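Local coordinates for nitroreductase (Desulfitobacterium hafniense, PDB 3PXV), which binds flavin mononucleotide and, as a member of the nitroreductase family, probably acts as an FMN-dependent oxidoreductase, at residues N131-Y136 with C164-G169. Sequence-based numbering, arbitrary orientation.
Sequences NIMCGY and CSVLLG. With FMN (flavin mononucleotide), chain F.
Ile-132 and Leu-167 lie side by side, pointing the same way; in Ile-132 CG1 is anti to the backbone N (chi1 -171°), leaving CG2 between the backbone N and the carbonyl carbon, whereas in Leu-167 CG stands anti to the carbonyl carbon (chi1 -47°). CG2 of Ile-132 presses on CD1 of Leu-167 at 3.4 Å, a tight carbon pair, while the other branch of the isoleucine leads away and sets CD1 3.5 Å from N1 of the flavin. An alanine in place of Ile-132 would probably open a gap between Leu-167 and the pyrimidine side of the flavin, leaving both without this packing partner. CB of Cys-134 also touches CG of Leu-167. Opposite, Met-133 and Val-166 run alongside each other, SE of the selenomethionine 3.9 Å from Val-166 CG2, and CB of Met-133 lies 3.4 Å from flavin C8.

The backbones form an antiparallel ladder in which Ile-132 and Leu-167 are the hydrogen-bonded pair; the bond from Leu-167 N to Ile-132 O is 2.8 Å long and nearly straight (164°). Beyond the strand, Cys-134 N donates to Ser-165 O, and Ser-165 OG, which also hydrogen-bonds with Thr-137 OG1, lies 2.5 Å from Cys-134 O, a separation so short that its exact length is doubtful. The chain then turns so that the N-H groups of Gly-135 and Tyr-136 both reach flavin O4, each through a weak hydrogen bond.

Within this chain strand 130-133 is an outermost strand of the antiparallel sheet, placed between the flavin and strand 161-169, whose other edge pairs with strand 95-101. Helix 106-126 packs on the Asn-131 and Met-133 face, where Thr-125 takes a hydrogen bond from Asn-131 ND2, and Pro-40 of the second subunit touches Met-133.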
# COMPACT_ATOMS: atom_id res chain seq x y z
N ASN B 131 -8.27 8.41 -11.05
CA ASN B 131 -8.01 8.57 -9.63
C ASN B 131 -6.64 9.19 -9.33
O ASN B 131 -5.78 9.31 -10.20
CB ASN B 131 -8.08 7.21 -8.96
CG ASN B 131 -7.09 6.22 -9.54
OD1 ASN B 131 -5.94 6.15 -9.08
ND2 ASN B 131 -7.50 5.47 -10.59
N ILE B 132 -6.47 9.58 -8.07
CA ILE B 132 -5.20 10.07 -7.58
C ILE B 132 -5.18 9.97 -6.05
O ILE B 132 -6.18 10.33 -5.40
CB ILE B 132 -4.92 11.53 -7.99
CG1 ILE B 132 -3.49 11.90 -7.63
CG2 ILE B 132 -5.89 12.54 -7.28
CD1 ILE B 132 -3.09 13.33 -8.03
N MSE B 133 -4.05 9.50 -5.49
CA MSE B 133 -3.83 9.50 -4.04
C MSE B 133 -3.62 10.95 -3.62
O MSE B 133 -2.87 11.70 -4.26
CB MSE B 133 -2.60 8.67 -3.64
CG MSE B 133 -2.89 7.29 -3.00
SE MSE B 133 -3.55 6.00 -4.21
CE MSE B 133 -1.95 5.05 -4.50
N CYS B 134 -4.27 11.39 -2.57
CA CYS B 134 -4.14 12.78 -2.20
C CYS B 134 -3.95 12.87 -0.73
O CYS B 134 -4.87 12.70 0.03
CB CYS B 134 -5.36 13.54 -2.65
SG CYS B 134 -5.33 15.24 -2.26
N GLY B 135 -2.72 13.15 -0.33
CA GLY B 135 -2.38 13.32 1.07
C GLY B 135 -2.79 14.70 1.55
O GLY B 135 -2.87 14.94 2.77
N TYR B 136 -3.04 15.61 0.59
CA TYR B 136 -3.40 16.99 0.90
C TYR B 136 -4.78 17.13 1.54
O TYR B 136 -5.04 18.11 2.23
CB TYR B 136 -3.24 17.94 -0.31
CG TYR B 136 -1.83 18.46 -0.56
CD1 TYR B 136 -0.95 18.76 0.49
CD2 TYR B 136 -1.41 18.78 -1.84
CE1 TYR B 136 0.31 19.27 0.25
CE2 TYR B 136 -0.16 19.30 -2.09
CZ TYR B 136 0.70 19.56 -1.05
OH TYR B 136 1.94 20.08 -1.33
N CYS B 164 -4.96 8.67 4.42
CA CYS B 164 -4.74 9.07 3.05
C CYS B 164 -6.10 9.15 2.37
O CYS B 164 -7.12 8.90 3.00
CB CYS B 164 -3.80 8.12 2.33
SG CYS B 164 -3.12 8.79 0.81
N SER B 165 -6.12 9.53 1.11
CA SER B 165 -7.39 9.60 0.40
C SER B 165 -7.14 9.31 -1.03
O SER B 165 -6.04 9.44 -1.47
CB SER B 165 -8.00 11.01 0.52
OG SER B 165 -7.21 11.98 -0.15
N VAL B 166 -8.17 8.90 -1.75
CA VAL B 166 -8.04 8.66 -3.18
C VAL B 166 -9.17 9.40 -3.84
O VAL B 166 -10.31 9.11 -3.56
CB VAL B 166 -8.17 7.19 -3.57
CG1 VAL B 166 -7.93 7.07 -5.08
CG2 VAL B 166 -7.18 6.33 -2.78
N LEU B 167 -8.85 10.33 -4.74
CA LEU B 167 -9.87 11.10 -5.44
C LEU B 167 -10.34 10.27 -6.63
O LEU B 167 -9.52 9.55 -7.23
CB LEU B 167 -9.36 12.46 -5.89
CG LEU B 167 -8.58 13.28 -4.85
CD1 LEU B 167 -7.99 14.51 -5.53
CD2 LEU B 167 -9.50 13.67 -3.66
N LEU B 168 -11.62 10.38 -6.99
CA LEU B 168 -12.19 9.59 -8.05
C LEU B 168 -13.08 10.40 -8.98
O LEU B 168 -13.81 11.29 -8.54
CB LEU B 168 -13.02 8.46 -7.45
CG LEU B 168 -12.38 7.49 -6.44
CD1 LEU B 168 -13.43 6.56 -5.90
CD2 LEU B 168 -11.20 6.71 -7.01
N GLY B 169 -13.04 10.06 -10.26
CA GLY B 169 -13.91 10.69 -11.25
C GLY B 169 -13.53 10.26 -12.65
O GLY B 169 -12.92 9.22 -12.83
N1 FMN F . -0.37 14.08 -5.98
C2 FMN F . -0.98 15.31 -5.81
O2 FMN F . -1.19 16.07 -6.76
N3 FMN F . -1.38 15.69 -4.57
C4 FMN F . -1.18 14.90 -3.47
O4 FMN F . -1.55 15.31 -2.38
C4A FMN F . -0.56 13.66 -3.63
N5 FMN F . -0.33 12.82 -2.57
C5A FMN F . 0.03 11.52 -2.79
C6 FMN F . -0.00 10.62 -1.72
C7 FMN F . 0.35 9.29 -1.90
C7M FMN F . 0.30 8.37 -0.74
C8 FMN F . 0.76 8.86 -3.15
C8M FMN F . 1.16 7.45 -3.41
C9 FMN F . 0.79 9.76 -4.23
C9A FMN F . 0.43 11.10 -4.05
N10 FMN F . 0.46 12.03 -5.08
C10 FMN F . -0.15 13.25 -4.90
C1' FMN F . 0.57 11.51 -6.48
C2' FMN F . 2.04 11.34 -6.85
O2' FMN F . 2.57 12.61 -7.16
C3' FMN F . 2.16 10.36 -8.01
O3' FMN F . 1.67 9.09 -7.65
C4' FMN F . 3.61 10.22 -8.43
O4' FMN F . 4.02 11.48 -8.89
C5' FMN F . 3.81 9.17 -9.52
O5' FMN F . 3.02 9.50 -10.65
P FMN F . 1.85 8.52 -11.15
O1P FMN F . 1.11 9.24 -12.23
O2P FMN F . 0.86 8.17 -10.02
O3P FMN F . 2.56 7.32 -11.68